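Local coordinates for ABC transporter sugar binding protein (Xanthomonas axonopodis pv. citri, PDB 3UOR) that probably binds maltose or related sugars in the periplasm and delivers them to an ABC importer, as a periplasmic solute-binding protein of the MalE type, at residues D101-M106 against V306-S310; T92-E96 against K373-E378; F148-L153 against F254-A260. All blocks are in the same frame, centred on the assembly; numbering follows the deposited sequence.

How the contacts relate
Followed from the N terminus, the chain reaches 92-96 first, then 101-106, 148-153, 254-260, 306-310 and finally 373-378, so the three contacts nest without crossing. Contact 3 closes the innermost loop, joining strand 134-150 to strand 259-264 and the end of helix 250-256. Contact 1 closes the next, bringing the segment after helix 94-99 onto the end of strand 303-307, and contact 2 closes the outermost by setting helix 94-99 against the start of helix 377-394. Contacts 1 and 2 touch through Leu-94, their centres about 16 Å apart. Contact 3 lies on the other side of the chain's centre, about 45 Å from contact 1 between centres, yet strands 134-150 and 303-307 are neighbours in one sheet.

Contact 1 (D101-M106 against V306-S310); sequences DTLEPM and VIFKS
Thr-102 and Glu-104 clasp the chain leaving strand 303-307 through a pair of backbone hydrogen bonds, an example of how a loop can be fastened to the chain as it leaves a strand. Lys-309 N gives its hydrogen to Thr-102 O at 3.0 Å, from above the carbonyl plane, while Glu-104 N meets Ile-307 O at 2.9 Å and almost straight on, with a C=O...donor angle of 171°. Together they form a single bridge between Leu-103 and Phe-308. Thr-102 O also accepts from a water held by Ser-310 N, and the CA-H of Phe-308 points at it; a second water accepts from Ile-307 N and lies 2.8 Å from Glu-104 O, which it can also serve.

The lysine extends this grip to the charged groups. With CG lodged between its own backbone N and carbonyl carbon (chi1 73°) and a bend at chi3, Lys-309 sends NZ to the syn side of Asp-101 OD1, but tilted well out of the carboxylate plane, a salt bridge of 2.8 Å. Glu-104 OE1 lies against Lys-309 CB at 3.5 Å, but its charge is answered by Lys-314; Thr-102 OG1 bonds to Phe-97 O.

Apolar tips fill in beside the backbone. Leu-103 CD2 lies 3.8 Å from Val-306 CG2 and also meets Phe-308 CE2, whereas Met-106 CE rests on the flank of Ile-307. Asp-101, the first residue beyond helix 94-99, closes it with a Schellman motif. From there the loop runs over the end of strand 303-307, with Ile-307 turned onto helix 314-324 and Val-306 and Phe-308 packed against strand 86-90.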
# COMPACT_ATOMS: atom_id res chain seq x y z
N ASP A 101 4.04 -15.10 -17.86
CA ASP A 101 2.94 -15.97 -18.27
C ASP A 101 2.63 -17.11 -17.28
O ASP A 101 2.34 -18.23 -17.69
CB ASP A 101 3.18 -16.52 -19.69
CG ASP A 101 1.95 -17.21 -20.28
OD1 ASP A 101 0.81 -16.72 -20.04
OD2 ASP A 101 2.11 -18.23 -20.98
N THR A 102 2.67 -16.83 -15.99
CA THR A 102 2.34 -17.86 -15.00
C THR A 102 0.92 -17.69 -14.45
O THR A 102 0.44 -18.52 -13.67
CB THR A 102 3.28 -17.79 -13.79
OG1 THR A 102 3.11 -16.53 -13.12
CG2 THR A 102 4.73 -17.95 -14.24
N LEU A 103 0.26 -16.60 -14.81
CA LEU A 103 -0.96 -16.26 -14.10
C LEU A 103 -2.19 -16.50 -14.96
O LEU A 103 -2.24 -16.11 -16.13
CB LEU A 103 -0.94 -14.80 -13.64
CG LEU A 103 0.13 -14.36 -12.65
CD1 LEU A 103 -0.04 -12.89 -12.32
CD2 LEU A 103 0.07 -15.20 -11.38
N GLU A 104 -3.20 -17.13 -14.36
CA GLU A 104 -4.45 -17.39 -15.05
C GLU A 104 -5.23 -16.10 -15.21
O GLU A 104 -5.47 -15.40 -14.22
CB GLU A 104 -5.27 -18.38 -14.23
CG GLU A 104 -6.65 -18.64 -14.80
CD GLU A 104 -6.62 -19.64 -15.95
OE1 GLU A 104 -5.54 -20.21 -16.23
OE2 GLU A 104 -7.68 -19.85 -16.56
N PRO A 105 -5.65 -15.78 -16.44
CA PRO A 105 -6.52 -14.61 -16.63
C PRO A 105 -7.78 -14.76 -15.80
O PRO A 105 -8.40 -15.82 -15.81
CB PRO A 105 -6.87 -14.66 -18.12
CG PRO A 105 -5.73 -15.46 -18.75
CD PRO A 105 -5.38 -16.48 -17.71
N MET A 106 -8.16 -13.71 -15.08
CA MET A 106 -9.23 -13.81 -14.11
C MET A 106 -10.57 -13.31 -14.62
O MET A 106 -11.59 -13.59 -14.02
CB MET A 106 -8.87 -13.04 -12.84
CG MET A 106 -7.81 -13.70 -12.00
SD MET A 106 -8.47 -15.19 -11.24
CE MET A 106 -7.69 -16.34 -12.29
N VAL A 306 -4.19 -14.83 -6.76
CA VAL A 306 -4.08 -15.30 -8.14
C VAL A 306 -4.21 -16.82 -8.21
O VAL A 306 -4.01 -17.52 -7.21
CB VAL A 306 -2.70 -14.95 -8.75
CG1 VAL A 306 -2.45 -13.47 -8.69
CG2 VAL A 306 -1.61 -15.69 -8.00
N ILE A 307 -4.55 -17.30 -9.39
CA ILE A 307 -4.54 -18.73 -9.67
C ILE A 307 -3.39 -18.94 -10.66
O ILE A 307 -3.33 -18.28 -11.71
CB ILE A 307 -5.88 -19.18 -10.30
CG1 ILE A 307 -7.05 -18.88 -9.35
CG2 ILE A 307 -5.85 -20.66 -10.65
CD1 ILE A 307 -8.41 -19.34 -9.90
N PHE A 308 -2.45 -19.81 -10.32
CA PHE A 308 -1.39 -20.11 -11.28
C PHE A 308 -1.95 -20.99 -12.40
O PHE A 308 -2.74 -21.90 -12.15
CB PHE A 308 -0.21 -20.77 -10.60
CG PHE A 308 0.57 -19.84 -9.73
CD1 PHE A 308 0.59 -20.00 -8.35
CD2 PHE A 308 1.26 -18.78 -10.28
CE1 PHE A 308 1.30 -19.13 -7.54
CE2 PHE A 308 1.97 -17.90 -9.48
CZ PHE A 308 1.99 -18.08 -8.11
N LYS A 309 -1.55 -20.71 -13.64
CA LYS A 309 -2.19 -21.40 -14.76
C LYS A 309 -1.74 -22.84 -14.93
O LYS A 309 -2.32 -23.58 -15.73
CB LYS A 309 -2.10 -20.58 -16.06
CG LYS A 309 -0.76 -20.52 -16.70
CD LYS A 309 -0.66 -19.32 -17.61
CE LYS A 309 -1.63 -19.40 -18.77
NZ LYS A 309 -1.52 -18.17 -19.61
N SER A 310 -0.75 -23.26 -14.15
CA SER A 310 -0.34 -24.67 -14.11
C SER A 310 -1.22 -25.53 -13.17
O SER A 310 -1.04 -26.75 -13.10
CB SER A 310 1.13 -24.80 -13.71
OG SER A 310 1.38 -24.23 -12.43
O HOH W 1 1.51 -21.51 -13.85
O HOH W 2 -4.59 -15.10 -11.61

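Contact 2 (T92-E96 against K373-E378); sequences TWLPE and KVLEWE
Pro-95 forms the centre of this contact, its ring pressed against the backbone of Lys-373. The CB atom of Pro-95 lies 3.7 Å from Lys-373 O, and its CG meets Lys-373 CB at 3.9 Å. At the next residue, the aliphatic part of Glu-96 runs obliquely over Leu-375, with Glu-96 CG 4.0 Å from Leu-375 CD1. Leu-375 reaches it because its CG stands opposite its own backbone N (chi1 178°). The example illustrates how two helix beginnings can meet through carbon and water with little direct polar bonding.

The direct polar link is slight. Glu-378 OE1 lies at the edge of the Trp-93 indole, near its plane, and takes a weak hydrogen bond from Trp-93 NE1 at 3.4 Å, with an N-H...acceptor angle of 136°; ring and carboxylate planes are turned 53° apart. Thr-92 crosses Glu-378 at about a right angle, with Thr-92 OG1 4.2 Å from Glu-378 CG, and Thr-92 CG2 approaches the Trp-377 ring obliquely. A water lies between Thr-92 O and Val-374 O, 2.8 Å from each, and can bridge the two backbones.

A second shell sets these groups in place. A type I turn from Val-374 to Trp-377, closed by Trp-377 N to Val-374 O, carries Leu-375 and puts Glu-376 at the N-cap of helix 377-394. His-71 bonds to Glu-96 OE1 and meets the Trp-93 ring edge-to-face, while Lys-373 NZ is held by Leu-130 O. The contact thus seats the start of helix 94-99, backed by helix 67-79, on the start of helix 377-394, with helix 414-422 packing against Val-374 and Glu-376.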
# COMPACT_ATOMS: atom_id res chain seq x y z
N THR A 92 2.51 -5.45 -6.41
CA THR A 92 3.55 -4.93 -7.31
C THR A 92 4.32 -6.09 -7.96
O THR A 92 5.09 -5.88 -8.89
CB THR A 92 4.53 -3.94 -6.62
OG1 THR A 92 5.10 -4.55 -5.47
CG2 THR A 92 3.81 -2.67 -6.19
N TRP A 93 4.08 -7.30 -7.47
CA TRP A 93 4.64 -8.51 -8.06
C TRP A 93 3.86 -9.00 -9.27
O TRP A 93 4.38 -9.77 -10.06
CB TRP A 93 4.70 -9.63 -7.02
CG TRP A 93 5.64 -9.37 -5.91
CD1 TRP A 93 6.34 -8.22 -5.69
CD2 TRP A 93 6.00 -10.27 -4.86
NE1 TRP A 93 7.11 -8.35 -4.56
CE2 TRP A 93 6.92 -9.60 -4.03
CE3 TRP A 93 5.63 -11.58 -4.54
CZ2 TRP A 93 7.48 -10.19 -2.91
CZ3 TRP A 93 6.18 -12.16 -3.43
CH2 TRP A 93 7.10 -11.47 -2.63
N LEU A 94 2.61 -8.59 -9.41
CA LEU A 94 1.76 -9.09 -10.51
C LEU A 94 2.38 -8.93 -11.90
O LEU A 94 2.37 -9.88 -12.68
CB LEU A 94 0.40 -8.40 -10.50
CG LEU A 94 -0.83 -9.22 -10.14
CD1 LEU A 94 -0.61 -9.95 -8.85
CD2 LEU A 94 -2.02 -8.29 -10.04
N PRO A 95 2.89 -7.73 -12.23
CA PRO A 95 3.39 -7.53 -13.60
C PRO A 95 4.46 -8.54 -13.95
O PRO A 95 4.50 -9.03 -15.07
CB PRO A 95 3.97 -6.12 -13.55
CG PRO A 95 3.15 -5.43 -12.53
CD PRO A 95 2.93 -6.47 -11.46
N GLU A 96 5.32 -8.86 -12.99
CA GLU A 96 6.36 -9.85 -13.24
C GLU A 96 5.79 -11.24 -13.50
O GLU A 96 6.13 -11.87 -14.50
CB GLU A 96 7.36 -9.90 -12.08
CG GLU A 96 8.45 -10.94 -12.32
CD GLU A 96 9.57 -10.86 -11.30
OE1 GLU A 96 9.51 -9.98 -10.41
OE2 GLU A 96 10.52 -11.67 -11.40
N LYS A 373 2.98 -0.11 -13.83
CA LYS A 373 3.02 -1.57 -13.74
C LYS A 373 4.20 -2.18 -14.48
O LYS A 373 4.02 -2.96 -15.41
CB LYS A 373 1.71 -2.19 -14.25
CG LYS A 373 0.53 -2.04 -13.31
CD LYS A 373 -0.44 -1.07 -13.92
CE LYS A 373 -1.84 -1.27 -13.41
NZ LYS A 373 -2.75 -1.30 -14.58
N VAL A 374 5.40 -1.83 -14.05
CA VAL A 374 6.61 -2.44 -14.59
C VAL A 374 7.28 -3.32 -13.55
O VAL A 374 7.31 -3.04 -12.35
CB VAL A 374 7.60 -1.39 -15.08
CG1 VAL A 374 6.97 -0.56 -16.19
CG2 VAL A 374 8.05 -0.48 -13.92
N LEU A 375 7.80 -4.42 -14.04
CA LEU A 375 8.55 -5.39 -13.27
C LEU A 375 9.64 -4.71 -12.41
O LEU A 375 9.88 -5.09 -11.27
CB LEU A 375 9.14 -6.36 -14.29
CG LEU A 375 10.03 -7.50 -13.94
CD1 LEU A 375 9.92 -8.48 -15.09
CD2 LEU A 375 11.43 -6.96 -13.79
N GLU A 376 10.27 -3.66 -12.94
CA GLU A 376 11.36 -3.01 -12.21
C GLU A 376 10.94 -1.91 -11.22
O GLU A 376 11.79 -1.18 -10.67
CB GLU A 376 12.48 -2.55 -13.16
CG GLU A 376 12.02 -2.01 -14.49
CD GLU A 376 11.56 -3.07 -15.50
OE1 GLU A 376 12.38 -3.81 -16.09
OE2 GLU A 376 10.35 -3.13 -15.74
N TRP A 377 9.64 -1.82 -10.96
CA TRP A 377 9.12 -0.79 -10.06
C TRP A 377 9.76 -0.80 -8.66
O TRP A 377 10.09 0.25 -8.13
CB TRP A 377 7.58 -0.83 -9.93
CG TRP A 377 7.13 0.30 -9.09
CD1 TRP A 377 6.64 0.23 -7.81
CD2 TRP A 377 7.23 1.69 -9.41
NE1 TRP A 377 6.38 1.50 -7.34
CE2 TRP A 377 6.75 2.41 -8.31
CE3 TRP A 377 7.65 2.39 -10.54
CZ2 TRP A 377 6.68 3.80 -8.30
CZ3 TRP A 377 7.58 3.75 -10.54
CH2 TRP A 377 7.10 4.45 -9.42
N GLU A 378 9.94 -1.95 -8.05
CA GLU A 378 10.54 -1.96 -6.71
C GLU A 378 11.95 -1.40 -6.70
O GLU A 378 12.30 -0.64 -5.80
CB GLU A 378 10.52 -3.36 -6.10
CG GLU A 378 9.18 -3.70 -5.47
CD GLU A 378 9.24 -4.94 -4.59
OE1 GLU A 378 9.49 -6.05 -5.12
OE2 GLU A 378 9.03 -4.80 -3.36
O HOH W 3 5.37 -3.54 -10.37

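Contact 3 (F148-L153 against F254-A260); sequences FYRKDL and FFNGYYA
Arg-150 and Ala-260 bring the two backbones together, Arg-150 N donating to Ala-260 O in the carbonyl plane at 3.0 Å while Tyr-149 CA-H points at the same oxygen. The side chain of Arg-150 then shows how one arginine can tie a strand end to a helix end. Bends at chi2 (-91°) and chi3 fold it over Phe-254: its CG sits above one face of that ring, 3.8 Å from the centroid, a CH-pi contact offset toward the rim, while the edge of the ring meets the backbone of Tyr-149, with Phe-254 CZ 3.4 Å from Tyr-149 C. The guanidinium stands at 70° to the ring.

Beyond the ring, NH1 of Arg-150 gives a hydrogen bond of 2.8 Å to a lone pair of Phe-254 O, which also accepts from Gly-257 N in the Schellman motif ending helix 250-256. NE and NH2 grip Asp-152 side-on, one to each carboxylate oxygen, with Arg-150 NH2 2.8 Å from Asp-152 OD2. Leu-153 CD2 lies over the centre of the guanidinium and also touches Gly-257 CA at 3.9 Å. Around this, Phe-148 and Phe-254 both meet the ring of Phe-272, and Trp-284 borders Phe-255.

Bonds to Phe-254 O and Asp-152 OD2 in its plane, a third to Asp-152 OD1 somewhat tilted from it, and carbon over one face would fix the orientation of the guanidinium and limit its rotation. The buried charge is paired with Asp-152, and the positive group bonded to a carbonyl at the C-terminal end of helix 250-256 would probably be favoured by the helix dipole.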
# COMPACT_ATOMS: atom_id res chain seq x y z
N PHE A 148 -2.01 9.20 11.19
CA PHE A 148 -2.43 8.98 12.57
C PHE A 148 -2.10 10.28 13.27
O PHE A 148 -1.05 10.85 13.03
CB PHE A 148 -1.63 7.83 13.20
CG PHE A 148 -2.02 6.48 12.69
CD1 PHE A 148 -2.79 5.63 13.47
CD2 PHE A 148 -1.65 6.08 11.43
CE1 PHE A 148 -3.17 4.38 13.00
CE2 PHE A 148 -2.04 4.83 10.95
CZ PHE A 148 -2.80 3.98 11.73
N TYR A 149 -2.99 10.76 14.15
CA TYR A 149 -2.78 12.05 14.79
C TYR A 149 -3.25 12.10 16.23
O TYR A 149 -4.19 11.40 16.61
CB TYR A 149 -3.45 13.18 14.00
CG TYR A 149 -4.96 13.16 14.02
CD1 TYR A 149 -5.68 12.27 13.21
CD2 TYR A 149 -5.66 14.04 14.83
CE1 TYR A 149 -7.08 12.26 13.22
CE2 TYR A 149 -7.06 14.04 14.85
CZ TYR A 149 -7.76 13.15 14.04
OH TYR A 149 -9.13 13.17 14.06
N ARG A 150 -2.57 12.94 17.02
CA ARG A 150 -2.97 13.24 18.38
C ARG A 150 -3.99 14.38 18.37
O ARG A 150 -3.66 15.52 18.04
CB ARG A 150 -1.76 13.65 19.22
CG ARG A 150 -0.76 12.50 19.47
CD ARG A 150 -1.10 11.75 20.74
NE ARG A 150 -1.26 12.66 21.89
CZ ARG A 150 -0.26 13.02 22.71
NH1 ARG A 150 0.96 12.55 22.51
NH2 ARG A 150 -0.49 13.84 23.73
N LYS A 151 -5.24 14.04 18.70
CA LYS A 151 -6.33 15.02 18.71
C LYS A 151 -6.08 16.16 19.69
O LYS A 151 -6.27 17.33 19.36
CB LYS A 151 -7.66 14.34 19.07
CG LYS A 151 -8.14 13.34 18.04
CD LYS A 151 -9.49 12.74 18.43
CE LYS A 151 -9.94 11.70 17.40
NZ LYS A 151 -11.17 10.96 17.80
N ASP A 152 -5.65 15.80 20.89
CA ASP A 152 -5.32 16.79 21.90
C ASP A 152 -4.24 17.75 21.41
O ASP A 152 -4.40 18.97 21.49
CB ASP A 152 -4.92 16.11 23.21
CG ASP A 152 -3.80 15.10 23.03
OD1 ASP A 152 -3.55 14.67 21.88
OD2 ASP A 152 -3.16 14.72 24.03
N LEU A 153 -3.15 17.22 20.86
CA LEU A 153 -2.07 18.09 20.36
C LEU A 153 -2.55 18.98 19.21
O LEU A 153 -2.12 20.12 19.07
CB LEU A 153 -0.85 17.26 19.94
CG LEU A 153 0.25 16.99 20.98
CD1 LEU A 153 -0.34 16.56 22.30
CD2 LEU A 153 1.28 15.95 20.49
N PHE A 254 4.82 8.69 19.86
CA PHE A 254 3.57 9.32 19.46
C PHE A 254 2.77 9.73 20.69
O PHE A 254 2.37 10.89 20.83
CB PHE A 254 2.79 8.36 18.57
CG PHE A 254 1.42 8.84 18.16
CD1 PHE A 254 1.24 9.59 17.01
CD2 PHE A 254 0.29 8.45 18.88
CE1 PHE A 254 -0.04 9.98 16.61
CE2 PHE A 254 -0.99 8.85 18.49
CZ PHE A 254 -1.16 9.61 17.35
N PHE A 255 2.56 8.78 21.60
CA PHE A 255 1.80 9.06 22.82
C PHE A 255 2.60 9.91 23.83
O PHE A 255 2.04 10.47 24.78
CB PHE A 255 1.32 7.77 23.47
CG PHE A 255 0.22 7.07 22.70
CD1 PHE A 255 -0.94 7.74 22.37
CD2 PHE A 255 0.36 5.75 22.31
CE1 PHE A 255 -1.94 7.11 21.66
CE2 PHE A 255 -0.64 5.12 21.61
CZ PHE A 255 -1.79 5.80 21.29
N ASN A 256 3.91 10.01 23.62
CA ASN A 256 4.75 10.88 24.42
C ASN A 256 4.78 12.30 23.88
O ASN A 256 5.31 13.19 24.53
CB ASN A 256 6.18 10.33 24.50
CG ASN A 256 6.34 9.31 25.60
OD1 ASN A 256 5.57 9.30 26.57
ND2 ASN A 256 7.34 8.43 25.46
N GLY A 257 4.23 12.51 22.69
CA GLY A 257 4.14 13.85 22.13
C GLY A 257 5.39 14.32 21.40
O GLY A 257 5.50 15.51 21.07
N TYR A 258 6.33 13.42 21.14
CA TYR A 258 7.52 13.76 20.35
C TYR A 258 7.14 14.26 18.95
O TYR A 258 7.87 15.04 18.33
CB TYR A 258 8.47 12.55 20.25
CG TYR A 258 9.80 12.82 19.52
CD1 TYR A 258 10.55 13.97 19.79
CD2 TYR A 258 10.31 11.91 18.61
CE1 TYR A 258 11.76 14.21 19.14
CE2 TYR A 258 11.53 12.14 17.95
CZ TYR A 258 12.24 13.28 18.22
OH TYR A 258 13.44 13.50 17.57
N TYR A 259 5.99 13.80 18.45
CA TYR A 259 5.44 14.30 17.19
C TYR A 259 3.94 14.09 17.21
O TYR A 259 3.46 13.11 17.78
CB TYR A 259 6.08 13.61 15.98
CG TYR A 259 6.32 12.13 16.17
CD1 TYR A 259 7.57 11.65 16.55
CD2 TYR A 259 5.30 11.21 15.97
CE1 TYR A 259 7.78 10.31 16.73
CE2 TYR A 259 5.51 9.86 16.15
CZ TYR A 259 6.75 9.42 16.54
OH TYR A 259 6.98 8.08 16.71
N ALA A 260 3.21 15.01 16.57
CA ALA A 260 1.75 14.98 16.57
C ALA A 260 1.14 14.05 15.51
O ALA A 260 0.07 13.44 15.75
CB ALA A 260 1.23 16.40 16.38
O HOH W 4 2.29 13.72 25.40